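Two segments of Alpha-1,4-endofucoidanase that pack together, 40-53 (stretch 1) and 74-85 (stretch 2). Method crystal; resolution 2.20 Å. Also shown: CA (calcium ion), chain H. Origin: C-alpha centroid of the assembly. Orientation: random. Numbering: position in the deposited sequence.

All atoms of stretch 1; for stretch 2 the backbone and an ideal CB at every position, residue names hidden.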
ATOM      1  N   GLU A  40       6.169  23.932  -6.342  1.00 36.31           N
ATOM      2  CA  GLU A  40       6.761  24.399  -7.588  1.00 36.67           C
ATOM      3  C   GLU A  40       7.354  23.219  -8.363  1.00 34.55           C
ATOM      4  O   GLU A  40       7.468  23.263  -9.588  1.00 33.64           O
ATOM      5  CB  GLU A  40       7.773  25.517  -7.310  1.00 38.90           C
ATOM      6  CG  GLU A  40       8.749  25.782  -8.445  1.00 44.26           C
ATOM      7  CD  GLU A  40       8.152  26.306  -9.745  1.00 48.97           C
ATOM      8  OE1 GLU A  40       7.037  26.891  -9.705  1.00 50.48           O
ATOM      9  OE2 GLU A  40       8.805  26.122 -10.803  1.00 47.61           O
ATOM     10  N   TRP A  41       7.731  22.160  -7.636  1.00 32.99           N
ATOM     11  CA  TRP A  41       8.337  20.982  -8.237  1.00 32.01           C
ATOM     12  C   TRP A  41       7.289  20.210  -9.036  1.00 31.15           C
ATOM     13  O   TRP A  41       7.640  19.409  -9.896  1.00 31.39           O
ATOM     14  CB  TRP A  41       8.961  20.096  -7.153  1.00 29.88           C
ATOM     15  CG  TRP A  41       7.964  19.615  -6.144  1.00 30.36           C
ATOM     16  CD1 TRP A  41       7.688  20.193  -4.939  1.00 30.80           C
ATOM     17  CD2 TRP A  41       7.107  18.461  -6.241  1.00 29.06           C
ATOM     18  NE1 TRP A  41       6.726  19.477  -4.281  1.00 30.98           N
ATOM     19  CE2 TRP A  41       6.349  18.411  -5.053  1.00 28.83           C
ATOM     20  CE3 TRP A  41       6.900  17.470  -7.212  1.00 30.04           C
ATOM     21  CZ2 TRP A  41       5.400  17.414  -4.812  1.00 30.30           C
ATOM     22  CZ3 TRP A  41       5.963  16.484  -6.974  1.00 29.28           C
ATOM     23  CH2 TRP A  41       5.227  16.457  -5.789  1.00 28.90           C
ATOM     24  N   MET A  42       6.014  20.462  -8.718  1.00 30.98           N
ATOM     25  CA  MET A  42       4.870  19.809  -9.330  1.00 34.22           C
ATOM     26  C   MET A  42       4.696  20.282 -10.777  1.00 33.09           C
ATOM     27  O   MET A  42       4.120  19.567 -11.596  1.00 31.97           O
ATOM     28  CB  MET A  42       3.611  20.099  -8.508  1.00 37.98           C
ATOM     29  CG  MET A  42       2.336  19.479  -9.040  1.00 44.45           C
ATOM     30  SD  MET A  42       1.680  18.147  -8.011  1.00 61.68           S
ATOM     31  CE  MET A  42       2.024  18.770  -6.363  1.00 47.79           C
ATOM     32  N   ARG A  43       5.223  21.472 -11.100  1.00 30.79           N
ATOM     33  CA  ARG A  43       5.181  21.984 -12.463  1.00 29.52           C
ATOM     34  C   ARG A  43       6.112  21.164 -13.353  1.00 29.92           C
ATOM     35  O   ARG A  43       7.312  21.082 -13.093  1.00 30.10           O
ATOM     36  CB  ARG A  43       5.484  23.487 -12.504  1.00 29.21           C
ATOM     37  CG  ARG A  43       4.302  24.351 -12.089  1.00 29.68           C
ATOM     38  CD  ARG A  43       4.593  25.835 -11.962  1.00 30.11           C
ATOM     39  NE  ARG A  43       4.714  26.527 -13.237  1.00 30.91           N
ATOM     40  CZ  ARG A  43       5.854  26.969 -13.756  1.00 32.22           C
ATOM     41  NH1 ARG A  43       6.970  26.916 -13.050  1.00 34.16           N
ATOM     42  NH2 ARG A  43       5.880  27.454 -14.985  1.00 31.63           N
ATOM     43  N   GLY A  44       5.532  20.553 -14.399  1.00 29.01           N
ATOM     44  CA  GLY A  44       6.255  19.677 -15.310  1.00 27.96           C
ATOM     45  C   GLY A  44       6.364  18.239 -14.798  1.00 27.81           C
ATOM     46  O   GLY A  44       7.005  17.406 -15.435  1.00 30.54           O
ATOM     47  N   ALA A  45       5.706  17.946 -13.670  1.00 25.88           N
ATOM     48  CA  ALA A  45       5.903  16.701 -12.936  1.00 27.01           C
ATOM     49  C   ALA A  45       4.945  15.614 -13.418  1.00 25.97           C
ATOM     50  O   ALA A  45       3.763  15.870 -13.640  1.00 25.15           O
ATOM     51  CB  ALA A  45       5.739  16.936 -11.448  1.00 26.02           C
ATOM     52  N   LEU A  46       5.479  14.388 -13.524  1.00 25.90           N
ATOM     53  CA  LEU A  46       4.744  13.221 -13.984  1.00 24.51           C
ATOM     54  C   LEU A  46       4.625  12.221 -12.837  1.00 24.22           C
ATOM     55  O   LEU A  46       5.638  11.765 -12.303  1.00 23.80           O
ATOM     56  CB  LEU A  46       5.506  12.611 -15.167  1.00 24.08           C
ATOM     57  CG  LEU A  46       4.981  11.269 -15.681  1.00 23.94           C
ATOM     58  CD1 LEU A  46       3.556  11.416 -16.209  1.00 24.63           C
ATOM     59  CD2 LEU A  46       5.887  10.733 -16.779  1.00 22.82           C
ATOM     60  N   GLY A  47       3.383  11.869 -12.481  1.00 22.40           N
ATOM     61  CA  GLY A  47       3.145  10.970 -11.359  1.00 22.09           C
ATOM     62  C   GLY A  47       2.400   9.698 -11.757  1.00 21.73           C
ATOM     63  O   GLY A  47       1.799   9.628 -12.824  1.00 21.47           O
ATOM     64  N   MET A  48       2.462   8.689 -10.881  1.00 22.44           N
ATOM     65  CA  MET A  48       1.789   7.416 -11.081  1.00 22.03           C
ATOM     66  C   MET A  48       1.005   7.091  -9.811  1.00 23.06           C
ATOM     67  O   MET A  48       1.110   7.815  -8.818  1.00 22.37           O
ATOM     68  CB  MET A  48       2.801   6.297 -11.363  1.00 22.32           C
ATOM     69  CG  MET A  48       3.811   6.650 -12.438  1.00 21.75           C
ATOM     70  SD  MET A  48       4.973   5.312 -12.811  1.00 24.29           S
ATOM     71  CE  MET A  48       3.996   4.238 -13.862  1.00 21.95           C
ATOM     72  N   LEU A  49       0.216   6.008  -9.854  1.00 22.71           N
ATOM     73  CA  LEU A  49      -0.622   5.643  -8.725  1.00 22.91           C
ATOM     74  C   LEU A  49      -0.425   4.169  -8.400  1.00 23.59           C
ATOM     75  O   LEU A  49      -0.544   3.322  -9.286  1.00 24.73           O
ATOM     76  CB  LEU A  49      -2.096   5.927  -9.047  1.00 22.11           C
ATOM     77  CG  LEU A  49      -3.080   5.500  -7.955  1.00 22.28           C
ATOM     78  CD1 LEU A  49      -2.872   6.323  -6.695  1.00 21.21           C
ATOM     79  CD2 LEU A  49      -4.530   5.610  -8.422  1.00 21.67           C
ATOM     80  N   TRP A  50      -0.168   3.883  -7.116  1.00 23.21           N
ATOM     81  CA  TRP A  50      -0.008   2.518  -6.635  1.00 24.13           C
ATOM     82  C   TRP A  50      -0.948   2.283  -5.455  1.00 24.68           C
ATOM     83  O   TRP A  50      -0.720   2.785  -4.350  1.00 25.00           O
ATOM     84  CB  TRP A  50       1.462   2.251  -6.284  1.00 23.67           C
ATOM     85  CG  TRP A  50       1.815   0.814  -6.072  1.00 24.84           C
ATOM     86  CD1 TRP A  50       2.157  -0.104  -7.023  1.00 24.76           C
ATOM     87  CD2 TRP A  50       1.909   0.131  -4.808  1.00 26.42           C
ATOM     88  NE1 TRP A  50       2.446  -1.311  -6.444  1.00 24.23           N
ATOM     89  CE2 TRP A  50       2.301  -1.198  -5.086  1.00 25.64           C
ATOM     90  CE3 TRP A  50       1.694   0.509  -3.476  1.00 26.60           C
ATOM     91  CZ2 TRP A  50       2.490  -2.141  -4.075  1.00 25.87           C
ATOM     92  CZ3 TRP A  50       1.882  -0.425  -2.478  1.00 27.09           C
ATOM     93  CH2 TRP A  50       2.268  -1.732  -2.778  1.00 25.50           C
ATOM     94  N   LEU A  51      -2.033   1.545  -5.717  1.00 24.76           N
ATOM     95  CA  LEU A  51      -3.127   1.483  -4.761  1.00 25.54           C
ATOM     96  C   LEU A  51      -3.640   0.050  -4.653  1.00 26.09           C
ATOM     97  O   LEU A  51      -4.422  -0.416  -5.484  1.00 25.16           O
ATOM     98  CB  LEU A  51      -4.218   2.482  -5.175  1.00 24.90           C
ATOM     99  CG  LEU A  51      -5.476   2.542  -4.309  1.00 26.09           C
ATOM    100  CD1 LEU A  51      -5.136   2.870  -2.861  1.00 25.46           C
ATOM    101  CD2 LEU A  51      -6.471   3.562  -4.857  1.00 25.87           C
ATOM    102  N   PRO A  52      -3.190  -0.710  -3.630  1.00 26.70           N
ATOM    103  CA  PRO A  52      -3.804  -2.001  -3.306  1.00 28.19           C
ATOM    104  C   PRO A  52      -5.167  -1.793  -2.654  1.00 29.15           C
ATOM    105  O   PRO A  52      -5.461  -0.711  -2.134  1.00 28.59           O
ATOM    106  CB  PRO A  52      -2.830  -2.650  -2.310  1.00 26.50           C
ATOM    107  CG  PRO A  52      -1.578  -1.798  -2.381  1.00 27.34           C
ATOM    108  CD  PRO A  52      -2.034  -0.405  -2.778  1.00 26.62           C
ATOM    109  N   GLU A  53      -5.990  -2.845  -2.691  1.00 29.22           N
ATOM    110  CA  GLU A  53      -7.339  -2.762  -2.162  1.00 32.53           C
ATOM    111  C   GLU A  53      -7.538  -3.793  -1.052  1.00 34.06           C
ATOM    112  O   GLU A  53      -6.796  -4.773  -0.961  1.00 33.56           O
ATOM    113  CB  GLU A  53      -8.354  -2.955  -3.286  1.00 34.05           C
ATOM    114  CG  GLU A  53      -8.369  -1.798  -4.270  1.00 36.01           C
ATOM    115  CD  GLU A  53      -9.373  -1.946  -5.397  1.00 37.11           C
ATOM    116  OE1 GLU A  53     -10.398  -2.622  -5.180  1.00 39.32           O
ATOM    117  OE2 GLU A  53      -9.123  -1.389  -6.488  1.00 37.10           O
ATOM    118  N   UNK A  74      13.111   1.442 -16.113  1.00 30.29           N
ATOM    119  CA  UNK A  74      13.477   2.078 -17.371  1.00 32.51           C
ATOM    120  C   UNK A  74      12.745   3.411 -17.569  1.00 31.54           C
ATOM    121  O   UNK A  74      13.004   4.111 -18.547  1.00 32.38           O
ATOM    122  CB  UNK A  74      13.176   1.136 -18.539  1.00 32.51           C
ATOM    123  N   UNK A  75      11.854   3.782 -16.638  1.00 27.71           N
ATOM    124  CA  UNK A  75      11.139   5.049 -16.736  1.00 25.92           C
ATOM    125  C   UNK A  75      11.905   6.140 -15.991  1.00 25.94           C
ATOM    126  O   UNK A  75      11.879   6.204 -14.767  1.00 26.47           O
ATOM    127  CB  UNK A  75       9.720   4.913 -16.180  1.00 25.92           C
ATOM    128  N   UNK A  76      12.561   7.028 -16.742  1.00 25.69           N
ATOM    129  CA  UNK A  76      13.560   7.899 -16.146  1.00 26.10           C
ATOM    130  C   UNK A  76      13.006   9.292 -15.841  1.00 27.08           C
ATOM    131  O   UNK A  76      13.641  10.017 -15.076  1.00 24.76           O
ATOM    132  CB  UNK A  76      14.770   8.012 -17.075  1.00 26.10           C
ATOM    133  N   UNK A  77      11.850   9.659 -16.438  1.00 25.69           N
ATOM    134  CA  UNK A  77      11.344  11.025 -16.337  1.00 25.97           C
ATOM    135  C   UNK A  77      10.204  11.147 -15.334  1.00 25.61           C
ATOM    136  O   UNK A  77       9.776  12.262 -15.027  1.00 26.96           O
ATOM    137  CB  UNK A  77      10.876  11.512 -17.710  1.00 25.97           C
ATOM    138  N   UNK A  78       9.719  10.011 -14.823  1.00 25.26           N
ATOM    139  CA  UNK A  78       8.676  10.029 -13.809  1.00 24.86           C
ATOM    140  C   UNK A  78       9.221  10.672 -12.529  1.00 25.46           C
ATOM    141  O   UNK A  78      10.398  10.536 -12.211  1.00 24.24           O
ATOM    142  CB  UNK A  78       8.164   8.614 -13.533  1.00 24.86           C
ATOM    143  N   UNK A  79       8.343  11.360 -11.789  1.00 26.80           N
ATOM    144  CA  UNK A  79       8.760  12.247 -10.717  1.00 24.70           C
ATOM    145  C   UNK A  79       8.250  11.742  -9.368  1.00 24.72           C
ATOM    146  O   UNK A  79       8.929  11.896  -8.356  1.00 24.37           O
ATOM    147  CB  UNK A  79       8.260  13.669 -10.978  1.00 24.70           C
ATOM    148  N   UNK A  80       7.060  11.137  -9.349  1.00 24.40           N
ATOM    149  CA  UNK A  80       6.442  10.797  -8.076  1.00 23.73           C
ATOM    150  C   UNK A  80       5.393   9.700  -8.252  1.00 23.69           C
ATOM    151  O   UNK A  80       4.949   9.421  -9.368  1.00 23.27           O
ATOM    152  CB  UNK A  80       5.809  12.039  -7.445  1.00 23.73           C
ATOM    153  N   UNK A  81       5.017   9.087  -7.121  1.00 23.66           N
ATOM    154  CA  UNK A  81       3.984   8.068  -7.049  1.00 22.93           C
ATOM    155  C   UNK A  81       3.032   8.422  -5.903  1.00 25.48           C
ATOM    156  O   UNK A  81       3.480   8.813  -4.823  1.00 25.31           O
ATOM    157  CB  UNK A  81       4.594   6.678  -6.854  1.00 22.93           C
ATOM    158  N   UNK A  82       1.722   8.269  -6.153  1.00 24.86           N
ATOM    159  CA  UNK A  82       0.688   8.430  -5.142  1.00 25.74           C
ATOM    160  C   UNK A  82       0.448   7.098  -4.436  1.00 25.47           C
ATOM    161  O   UNK A  82       0.288   6.067  -5.088  1.00 24.45           O
ATOM    162  CB  UNK A  82      -0.607   8.952  -5.768  1.00 25.74           C
ATOM    163  N   UNK A  83       0.432   7.152  -3.097  1.00 25.00           N
ATOM    164  CA  UNK A  83       0.197   6.008  -2.231  1.00 26.50           C
ATOM    165  C   UNK A  83      -1.027   6.286  -1.364  1.00 27.32           C
ATOM    166  O   UNK A  83      -1.313   7.435  -1.034  1.00 29.31           O
ATOM    167  CB  UNK A  83       1.425   5.711  -1.367  1.00 26.50           C
ATOM    168  N   UNK A  84      -1.779   5.255  -0.929  1.00 28.21           N
ATOM    169  CA  UNK A  84      -2.826   5.473   0.067  1.00 29.32           C
ATOM    170  C   UNK A  84      -2.155   5.737   1.410  1.00 31.07           C
ATOM    171  O   UNK A  84      -1.065   5.217   1.659  1.00 29.27           O
ATOM    172  CB  UNK A  84      -3.776   4.277   0.151  1.00 29.32           C
ATOM    173  N   UNK A  85      -2.776   6.607   2.223  1.00 33.02           N
ATOM    174  CA  UNK A  85      -2.752   6.433   3.669  1.00 34.65           C
ATOM    175  C   UNK A  85      -4.054   5.744   4.064  1.00 35.89           C
ATOM    176  O   UNK A  85      -4.033   4.801   4.849  1.00 36.26           O
ATOM    177  CB  UNK A  85      -2.580   7.768   4.396  1.00 34.65           C
TER
HETATM  178 CA    CA H 807      10.216  14.590 -14.640  1.00 28.93          CA

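Residues 46-49 form a strand whose residues 47-49 pair in parallel with 80-82, which sets which side chains of those residues share a face. Nothing of stretch 1 lies near the ideal CB of 74, so almost any residue would do; it is Asp 74, which makes no contact. At 75 the CA-to-CB bond points toward stretch 1 but leaves a gap, suiting a long apolar chain. Ile 75 (chi1 m, chi2 t) extends its CD1 to 4.4 Å from CE of Met 48. Position 76 is out of reach and unconstrained; Arg 76 occupies it.

At 77 the backbone O lies 2.4 Å from the calcium ion, a contact that does not itself call for a particular side chain. The ideal CB is 5.1 Å from Leu 46 CD2, so a small or medium residue fits. Thr 77 supplies that carbonyl, and its side chain touches Leu 46 only lightly.

The ideal CB of 78 sits 4.6 Å from Met 48 SD and 4.2 Å from Leu 46 O, a setting for a compact aliphatic residue. Val 78 fills it, its CG2 3.7 Å from Met 48 CG.

At 79 the backbone N donates to Leu 46 O (2.8 Å), while CA-to-CB points toward stretch 1, where the N of Leu 46 needs an acceptor and the calcium ion is within side-chain range. A short acidic residue answers both needs, though an asparagine could meet part of them. Asp 79 (chi1 m) binds the metal through OD1 and OD2, each at 2.4 Å, and OD2 also accepts from Leu 46 N at 2.8 Å. One carboxylate thus ties the start of the strand to the ion.

At 80 the backbone N makes a weak bond to Leu 46 O (3.3 Å) and the O accepts from Met 48 N (3.0 Å). The CB lies on the side of the sheet where Gly 47 has no side chain, with Trp 41 beyond; a flat ring would suit this slot. Tyr 80 (chi1 p) places one ring face over Gly 47 CA, 3.6 Å from the ring centroid, and receives the edge of Trp 41 on the opposite face. A CB on Gly 47 would come 2.3 Å from Tyr 80 CZ, a clash.

Position 81 shares a face with Met 48, and an aliphatic residue would fit. Val 81 packs CG1 4.0 Å from Trp 50 CB.

The backbone of 82 continues the ladder, N to Met 48 O (2.8 Å) and O from Trp 50 N (3.0 Å). Its CB is 3.6 Å from Leu 49 CD1, so an aliphatic stem is suitable. Gln 82, extended with chi1 and chi2 both t, brings OE1 to 3.5 Å from Leu 49 CD1; NE2 is hydrogen-bonded elsewhere in the structure.

At 83 CA-to-CB points away, so stretch 1 asks little; a long apolar chain could still bend back. Leu 83 brings CD2 3.9 Å from Trp 50 CE3. At 84, phi of -72° and a CB directed toward stretch 1 admit proline among small apolar residues. Pro 84 sets CB 3.6 Å from Leu 51 CD1. Position 85, out of reach, is Leu 85.

Stretch 2 (74-85) DIRTVDYVQLPL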
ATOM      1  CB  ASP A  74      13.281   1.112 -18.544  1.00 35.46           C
ATOM      2  CG  ASP A  74      14.071   1.488 -19.784  1.00 39.74           C
ATOM      3  OD1 ASP A  74      15.123   2.128 -19.638  1.00 42.19           O
ATOM      4  OD2 ASP A  74      13.620   1.146 -20.888  1.00 46.98           O
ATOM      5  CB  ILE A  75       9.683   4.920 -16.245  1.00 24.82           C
ATOM      6  CG1 ILE A  75       8.966   3.739 -16.911  1.00 25.47           C
ATOM      7  CG2 ILE A  75       8.957   6.233 -16.489  1.00 25.03           C
ATOM      8  CD1 ILE A  75       7.559   3.480 -16.398  1.00 28.01           C
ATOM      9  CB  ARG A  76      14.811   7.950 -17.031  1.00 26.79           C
ATOM     10  CG  ARG A  76      15.428   6.581 -17.288  1.00 27.54           C
ATOM     11  CD  ARG A  76      16.292   6.178 -16.112  1.00 29.93           C
ATOM     12  NE  ARG A  76      15.628   5.507 -15.013  1.00 29.92           N
ATOM     13  CZ  ARG A  76      16.020   5.546 -13.740  1.00 29.25           C
ATOM     14  NH1 ARG A  76      16.899   6.441 -13.327  1.00 27.85           N
ATOM     15  NH2 ARG A  76      15.509   4.692 -12.875  1.00 27.73           N
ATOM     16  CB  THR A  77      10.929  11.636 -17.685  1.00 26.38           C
ATOM     17  OG1 THR A  77       9.889  10.854 -18.278  1.00 24.48           O
ATOM     18  CG2 THR A  77      12.094  11.790 -18.639  1.00 25.64           C
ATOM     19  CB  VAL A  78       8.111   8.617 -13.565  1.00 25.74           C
ATOM     20  CG1 VAL A  78       9.192   7.621 -13.136  1.00 26.22           C
ATOM     21  CG2 VAL A  78       6.961   8.638 -12.575  1.00 24.72           C
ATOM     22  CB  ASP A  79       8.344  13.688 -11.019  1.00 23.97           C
ATOM     23  CG  ASP A  79       9.001  14.237 -12.276  1.00 25.21           C
ATOM     24  OD1 ASP A  79      10.245  14.369 -12.284  1.00 25.05           O
ATOM     25  OD2 ASP A  79       8.272  14.514 -13.255  1.00 25.89           O
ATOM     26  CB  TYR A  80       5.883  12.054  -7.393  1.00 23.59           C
ATOM     27  CG  TYR A  80       4.668  12.669  -8.047  1.00 24.28           C
ATOM     28  CD1 TYR A  80       4.783  13.514  -9.150  1.00 23.93           C
ATOM     29  CD2 TYR A  80       3.395  12.417  -7.552  1.00 23.31           C
ATOM     30  CE1 TYR A  80       3.659  14.079  -9.743  1.00 23.26           C
ATOM     31  CE2 TYR A  80       2.266  12.981  -8.127  1.00 23.31           C
ATOM     32  CZ  TYR A  80       2.399  13.805  -9.233  1.00 23.37           C
ATOM     33  OH  TYR A  80       1.280  14.341  -9.805  1.00 24.02           O
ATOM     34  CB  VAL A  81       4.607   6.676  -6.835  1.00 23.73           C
ATOM     35  CG1 VAL A  81       3.549   5.588  -6.662  1.00 23.31           C
ATOM     36  CG2 VAL A  81       5.586   6.304  -7.940  1.00 21.67           C
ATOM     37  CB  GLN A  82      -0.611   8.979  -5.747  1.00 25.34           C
ATOM     38  CG  GLN A  82      -1.739   9.134  -4.728  1.00 24.92           C
ATOM     39  CD  GLN A  82      -3.035   9.675  -5.290  1.00 24.69           C
ATOM     40  OE1 GLN A  82      -4.103   9.108  -5.070  1.00 24.53           O
ATOM     41  NE2 GLN A  82      -2.956  10.777  -6.022  1.00 24.32           N
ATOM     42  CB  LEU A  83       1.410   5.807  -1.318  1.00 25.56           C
ATOM     43  CG  LEU A  83       2.751   5.573  -2.006  1.00 26.32           C
ATOM     44  CD1 LEU A  83       3.884   5.742  -0.996  1.00 25.61           C
ATOM     45  CD2 LEU A  83       2.793   4.192  -2.650  1.00 25.48           C
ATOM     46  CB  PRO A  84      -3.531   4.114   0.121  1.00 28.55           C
ATOM     47  CG  PRO A  84      -2.458   3.125  -0.290  1.00 27.98           C
ATOM     48  CD  PRO A  84      -1.652   3.850  -1.343  1.00 27.81           C
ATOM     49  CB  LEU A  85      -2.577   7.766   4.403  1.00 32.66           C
ATOM     50  CG  LEU A  85      -2.867   7.739   5.909  1.00 35.41           C
ATOM     51  CD1 LEU A  85      -2.071   6.647   6.626  1.00 35.20           C
ATOM     52  CD2 LEU A  85      -2.584   9.091   6.554  1.00 34.33           C
TER
HETATM   53  O   HOH W   1       8.446  15.120 -16.240  1.00 23.92           O
HETATM   54  O   HOH W   2      10.260  16.857 -14.307  1.00 47.33           O
HETATM   55  O   HOH W   3      11.255  14.976 -16.991  1.00 27.24           O
HETATM   56  O   HOH W   4      12.485  14.161 -14.145  1.00 25.89           O
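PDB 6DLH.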